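PDB 6D7Y: hemagglutinin from Pseudomonas aeruginosa, which is the toxic C-terminal tip of CdiA, probably delivered into neighbouring bacteria to inhibit their growth and probably neutralised by the immunity protein that binds it. Local coordinates for residues H50-R62 and L73-L85. Residues are numbered along the deposited sequence; the frame is centred on the assembly and turned at random.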
loop_
_atom_site.group_PDB
_atom_site.type_symbol
_atom_site.label_atom_id
_atom_site.label_comp_id
_atom_site.label_asym_id
_atom_site.label_seq_id
_atom_site.Cartn_x
_atom_site.Cartn_y
_atom_site.Cartn_z
ATOM N N HIS A 50 8.047 -1.620 -0.785
ATOM C CA HIS A 50 7.211 -1.956 0.386
ATOM C C HIS A 50 6.189 -3.031 0.057
ATOM O O HIS A 50 6.008 -3.973 0.805
ATOM C CB HIS A 50 6.434 -0.754 0.889
ATOM C CG HIS A 50 7.239 0.207 1.700
ATOM N ND1 HIS A 50 7.596 -0.050 3.004
ATOM C CD2 HIS A 50 7.669 1.462 1.433
ATOM C CE1 HIS A 50 8.239 0.993 3.494
ATOM N NE2 HIS A 50 8.297 1.923 2.560
ATOM N N PHE A 51 5.498 -2.855 -1.060
ATOM C CA PHE A 51 4.505 -3.806 -1.503
ATOM C C PHE A 51 5.091 -5.225 -1.570
ATOM O O PHE A 51 4.550 -6.155 -0.963
ATOM C CB PHE A 51 3.951 -3.381 -2.857
ATOM C CG PHE A 51 2.917 -4.307 -3.397
ATOM C CD1 PHE A 51 1.623 -4.266 -2.913
ATOM C CD2 PHE A 51 3.239 -5.227 -4.390
ATOM C CE1 PHE A 51 0.654 -5.111 -3.407
ATOM C CE2 PHE A 51 2.272 -6.085 -4.894
ATOM C CZ PHE A 51 0.980 -6.017 -4.398
ATOM N N LYS A 52 6.189 -5.382 -2.307
ATOM C CA LYS A 52 6.851 -6.690 -2.431
ATOM C C LYS A 52 7.306 -7.244 -1.081
ATOM O O LYS A 52 7.226 -8.453 -0.844
ATOM C CB LYS A 52 8.024 -6.634 -3.407
ATOM C CG LYS A 52 7.584 -6.479 -4.848
ATOM C CD LYS A 52 8.765 -6.522 -5.805
ATOM C CE LYS A 52 8.307 -6.346 -7.250
ATOM N NZ LYS A 52 7.341 -7.398 -7.681
ATOM N N GLU A 53 7.792 -6.374 -0.207
ATOM C CA GLU A 53 8.197 -6.806 1.135
ATOM C C GLU A 53 7.015 -7.358 1.938
ATOM O O GLU A 53 7.120 -8.427 2.553
ATOM C CB GLU A 53 8.878 -5.677 1.902
ATOM C CG GLU A 53 10.288 -5.373 1.391
ATOM C CD GLU A 53 10.981 -4.223 2.107
ATOM O OE1 GLU A 53 10.325 -3.472 2.854
ATOM O OE2 GLU A 53 12.209 -4.064 1.912
ATOM N N ILE A 54 5.893 -6.640 1.902
ATOM C CA ILE A 54 4.681 -7.043 2.623
ATOM C C ILE A 54 4.152 -8.378 2.105
ATOM O O ILE A 54 3.726 -9.227 2.884
ATOM C CB ILE A 54 3.596 -5.933 2.553
ATOM C CG1 ILE A 54 4.110 -4.660 3.247
ATOM C CG2 ILE A 54 2.307 -6.397 3.224
ATOM C CD1 ILE A 54 3.338 -3.386 2.931
ATOM N N VAL A 55 4.181 -8.553 0.792
ATOM C CA VAL A 55 3.739 -9.788 0.169
ATOM C C VAL A 55 4.622 -10.982 0.566
ATOM O O VAL A 55 4.103 -12.056 0.828
ATOM C CB VAL A 55 3.715 -9.651 -1.371
ATOM C CG1 VAL A 55 3.490 -10.993 -2.051
ATOM C CG2 VAL A 55 2.646 -8.656 -1.785
ATOM N N ARG A 56 5.934 -10.791 0.628
ATOM C CA ARG A 56 6.836 -11.922 0.959
ATOM C C ARG A 56 6.963 -12.222 2.458
ATOM O O ARG A 56 7.401 -13.312 2.833
ATOM C CB ARG A 56 8.233 -11.755 0.338
ATOM C CG ARG A 56 9.113 -10.673 0.933
ATOM C CD ARG A 56 10.524 -10.750 0.368
ATOM N NE ARG A 56 10.559 -10.550 -1.084
ATOM C CZ ARG A 56 10.710 -9.375 -1.706
ATOM N NH1 ARG A 56 10.848 -8.239 -1.026
ATOM N NH2 ARG A 56 10.730 -9.337 -3.035
ATOM N N ALA A 57 6.594 -11.262 3.301
ATOM C CA ALA A 57 6.674 -11.430 4.751
ATOM C C ALA A 57 5.672 -12.468 5.271
ATOM O O ALA A 57 4.671 -12.726 4.623
ATOM C CB ALA A 57 6.428 -10.108 5.447
ATOM N N PRO A 58 5.969 -13.097 6.428
ATOM C CA PRO A 58 4.999 -14.032 6.981
ATOM C C PRO A 58 3.716 -13.306 7.435
ATOM O O PRO A 58 3.721 -12.100 7.700
ATOM C CB PRO A 58 5.739 -14.643 8.170
ATOM C CG PRO A 58 7.170 -14.548 7.800
ATOM C CD PRO A 58 7.292 -13.248 7.064
ATOM N N GLY A 59 2.648 -14.064 7.567
ATOM C CA GLY A 59 1.361 -13.521 7.932
ATOM C C GLY A 59 0.496 -13.873 6.760
ATOM O O GLY A 59 0.963 -14.472 5.808
ATOM N N GLU A 60 -0.761 -13.488 6.805
ATOM C CA GLU A 60 -1.669 -13.833 5.722
ATOM C C GLU A 60 -2.622 -12.719 5.356
ATOM O O GLU A 60 -2.926 -11.840 6.173
ATOM C CB GLU A 60 -2.552 -15.018 6.176
ATOM C CG GLU A 60 -1.836 -16.270 6.671
ATOM C CD GLU A 60 -1.140 -17.098 5.588
ATOM O OE1 GLU A 60 -1.305 -16.830 4.368
ATOM O OE2 GLU A 60 -0.441 -18.054 5.969
ATOM N N PHE A 61 -3.102 -12.770 4.112
ATOM C CA PHE A 61 -4.174 -11.915 3.710
ATOM C C PHE A 61 -5.453 -12.533 4.300
ATOM O O PHE A 61 -5.611 -13.769 4.352
ATOM C CB PHE A 61 -4.345 -11.824 2.182
ATOM C CG PHE A 61 -3.438 -10.851 1.509
ATOM C CD1 PHE A 61 -3.815 -9.520 1.369
ATOM C CD2 PHE A 61 -2.219 -11.251 0.995
ATOM C CE1 PHE A 61 -2.980 -8.605 0.756
ATOM C CE2 PHE A 61 -1.370 -10.337 0.379
ATOM C CZ PHE A 61 -1.751 -9.013 0.258
ATOM N N ARG A 62 -6.369 -11.679 4.718
ATOM C CA ARG A 62 -7.648 -12.111 5.242
ATOM C C ARG A 62 -8.776 -11.271 4.642
ATOM O O ARG A 62 -8.656 -10.052 4.618
ATOM C CB ARG A 62 -7.674 -11.936 6.741
ATOM C CG ARG A 62 -6.681 -12.843 7.434
ATOM C CD ARG A 62 -6.851 -12.825 8.922
ATOM N NE ARG A 62 -5.950 -13.794 9.544
ATOM C CZ ARG A 62 -4.689 -13.549 9.893
ATOM N NH1 ARG A 62 -3.966 -14.514 10.454
ATOM N NH2 ARG A 62 -4.141 -12.348 9.688
ATOM N N LEU A 73 -9.327 -7.636 0.844
ATOM C CA LEU A 73 -8.335 -8.637 1.264
ATOM C C LEU A 73 -7.250 -7.814 1.938
ATOM O O LEU A 73 -6.654 -6.942 1.305
ATOM C CB LEU A 73 -7.784 -9.437 0.094
ATOM C CG LEU A 73 -8.818 -10.132 -0.777
ATOM C CD1 LEU A 73 -8.138 -10.765 -1.975
ATOM C CD2 LEU A 73 -9.633 -11.156 0.004
ATOM N N GLU A 74 -6.943 -8.118 3.199
ATOM C CA GLU A 74 -5.984 -7.342 3.955
ATOM C C GLU A 74 -4.910 -8.163 4.622
ATOM O O GLU A 74 -5.207 -9.173 5.238
ATOM C CB GLU A 74 -6.743 -6.573 5.052
ATOM C CG GLU A 74 -7.764 -5.600 4.489
ATOM C CD GLU A 74 -8.536 -4.829 5.525
ATOM O OE1 GLU A 74 -8.330 -5.034 6.746
ATOM O OE2 GLU A 74 -9.395 -4.024 5.110
ATOM N N LYS A 75 -3.667 -7.739 4.451
ATOM C CA LYS A 75 -2.526 -8.359 5.116
ATOM C C LYS A 75 -1.879 -7.248 5.949
ATOM O O LYS A 75 -1.455 -6.241 5.383
ATOM C CB LYS A 75 -1.541 -8.916 4.128
ATOM C CG LYS A 75 -0.366 -9.607 4.787
ATOM C CD LYS A 75 0.531 -10.277 3.792
ATOM C CE LYS A 75 1.679 -10.992 4.498
ATOM N NZ LYS A 75 2.479 -11.762 3.517
ATOM N N ARG A 76 -1.823 -7.427 7.273
ATOM C CA ARG A 76 -1.199 -6.456 8.166
ATOM C C ARG A 76 -0.022 -7.124 8.868
ATOM O O ARG A 76 -0.169 -8.212 9.429
ATOM C CB ARG A 76 -2.176 -5.948 9.220
ATOM C CG ARG A 76 -3.384 -5.217 8.690
ATOM C CD ARG A 76 -4.182 -4.677 9.858
ATOM N NE ARG A 76 -5.337 -3.875 9.482
ATOM C CZ ARG A 76 -5.369 -2.539 9.421
ATOM N NH1 ARG A 76 -4.264 -1.811 9.650
ATOM N NH2 ARG A 76 -6.517 -1.924 9.100
ATOM N N LEU A 77 1.141 -6.477 8.799
ATOM C CA LEU A 77 2.346 -7.015 9.384
ATOM C C LEU A 77 2.508 -6.561 10.793
ATOM O O LEU A 77 1.995 -5.533 11.196
ATOM C CB LEU A 77 3.575 -6.569 8.592
ATOM C CG LEU A 77 3.620 -6.944 7.108
ATOM C CD1 LEU A 77 5.007 -6.622 6.588
ATOM C CD2 LEU A 77 3.333 -8.417 6.865
ATOM N N ILE A 78 3.266 -7.343 11.544
ATOM C CA ILE A 78 3.567 -7.001 12.913
ATOM C C ILE A 78 4.315 -5.630 12.969
ATOM O O ILE A 78 4.138 -4.884 13.912
ATOM C CB ILE A 78 4.393 -8.130 13.559
ATOM C CG1 ILE A 78 4.524 -7.937 15.076
ATOM C CG2 ILE A 78 5.746 -8.283 12.867
ATOM C CD1 ILE A 78 3.189 -8.054 15.785
ATOM N N ASP A 79 5.082 -5.281 11.919
ATOM C CA ASP A 79 5.824 -3.985 11.869
ATOM C C ASP A 79 4.946 -2.741 11.574
ATOM O O ASP A 79 5.463 -1.637 11.457
ATOM C CB ASP A 79 7.044 -4.041 10.908
ATOM C CG ASP A 79 6.665 -4.092 9.410
ATOM O OD1 ASP A 79 5.551 -3.684 9.016
ATOM O OD2 ASP A 79 7.538 -4.510 8.596
ATOM N N GLY A 80 3.634 -2.944 11.434
ATOM C CA GLY A 80 2.697 -1.847 11.245
ATOM C C GLY A 80 2.272 -1.571 9.829
ATOM O O GLY A 80 1.254 -0.924 9.624
ATOM N N ARG A 81 3.042 -2.050 8.856
ATOM C CA ARG A 81 2.698 -1.881 7.463
ATOM C C ARG A 81 1.677 -2.936 7.033
ATOM O O ARG A 81 1.650 -4.056 7.538
ATOM C CB ARG A 81 3.929 -2.037 6.584
ATOM C CG ARG A 81 5.041 -1.034 6.847
ATOM C CD ARG A 81 6.222 -1.336 5.935
ATOM N NE ARG A 81 6.809 -2.643 6.222
ATOM C CZ ARG A 81 7.665 -3.296 5.443
ATOM N NH1 ARG A 81 8.061 -2.799 4.276
ATOM N NH2 ARG A 81 8.150 -4.461 5.849
ATOM N N GLY A 82 0.857 -2.580 6.064
ATOM C CA GLY A 82 -0.108 -3.501 5.569
ATOM C C GLY A 82 -0.568 -3.102 4.184
ATOM O O GLY A 82 -0.358 -1.970 3.766
ATOM N N VAL A 83 -1.212 -4.044 3.502
ATOM C CA VAL A 83 -1.768 -3.810 2.137
ATOM C C VAL A 83 -3.218 -4.250 2.108
ATOM O O VAL A 83 -3.591 -5.266 2.711
ATOM C CB VAL A 83 -0.980 -4.587 1.075
ATOM C CG1 VAL A 83 -1.698 -4.583 -0.274
ATOM C CG2 VAL A 83 0.408 -3.982 0.919
ATOM N N ARG A 84 -4.037 -3.453 1.416
ATOM C CA ARG A 84 -5.433 -3.717 1.238
ATOM C C ARG A 84 -5.656 -3.846 -0.259
ATOM O O ARG A 84 -5.218 -2.997 -1.036
ATOM C CB ARG A 84 -6.284 -2.581 1.788
ATOM C CG ARG A 84 -7.783 -2.681 1.521
ATOM C CD ARG A 84 -8.523 -1.532 2.193
ATOM N NE ARG A 84 -8.668 -1.763 3.636
ATOM C CZ ARG A 84 -8.917 -0.824 4.552
ATOM N NH1 ARG A 84 -8.913 0.458 4.222
ATOM N NH2 ARG A 84 -9.048 -1.179 5.846
ATOM N N LEU A 85 -6.293 -4.942 -0.625
ATOM C CA LEU A 85 -6.651 -5.240 -1.990
ATOM C C LEU A 85 -8.164 -5.319 -2.116
ATOM O O LEU A 85 -8.879 -5.684 -1.171
ATOM C CB LEU A 85 -6.106 -6.606 -2.384
ATOM C CG LEU A 85 -4.617 -6.898 -2.270
ATOM C CD1 LEU A 85 -4.341 -8.312 -2.775
ATOM C CD2 LEU A 85 -3.784 -5.881 -3.030
HETATM O O HOH W 1 -3.048 -9.751 8.241
#
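At the C-terminal end of helix 40-56, a lysine from the sheet binds the last carbonyls: Lys75 NZ donates to Ile54 O at 2.9 Å and to Ala57 O, just past the helix, at 2.6 Å. A third, weak bond goes to Val55 O. Ile54 O is met in its carbonyl plane, while at Ala57 O the donor is tilted from it. The ammonium probably also offsets the negative end of the helix dipole. Lys75 gets there fully stretched, with CG anti to the backbone N (chi1 -178°). On the way its CB sits over the centre of the Phe61 ring, a CH-pi contact of 3.6 Å to the centroid. Leu85 CD1 approaches the same ring obliquely at CE1.

Helix segment 50-56 runs across the antiparallel sheet, nearly perpendicular to strand segment 82-85 (92°). Ile54 points CD1 at Val83 CG2, 3.6 Å away, and its CG1 meets Leu77 CD1. Phe51 adds its ring edge against Val83 CG1.

Beyond the type I turn 77-80, Arg81 reaches back to the helix. Its NH1 bonds to His50 ND1 at 3.1 Å and forms a salt bridge with Glu53 OE1 at 2.8 Å. The guanidinium stands steeply to both the imidazole and the carboxylate. Arg81 in turn grips the Asp79 carboxylate side-on with NE and NH2, which helps to fix the rotation of the guanidinium. Glu53 OE2 is also paired with Lys49, and Trp33 packs edge-to-face with His50.

After residues 57-61 the chain enters the sheet as strand 62-65, outermost on one side within this chain. Arg62 and Glu74 form an antiparallel hydrogen-bonded pair, with Arg62 N to Glu74 O at 2.8 Å. One water links Glu60 O to Arg76 N.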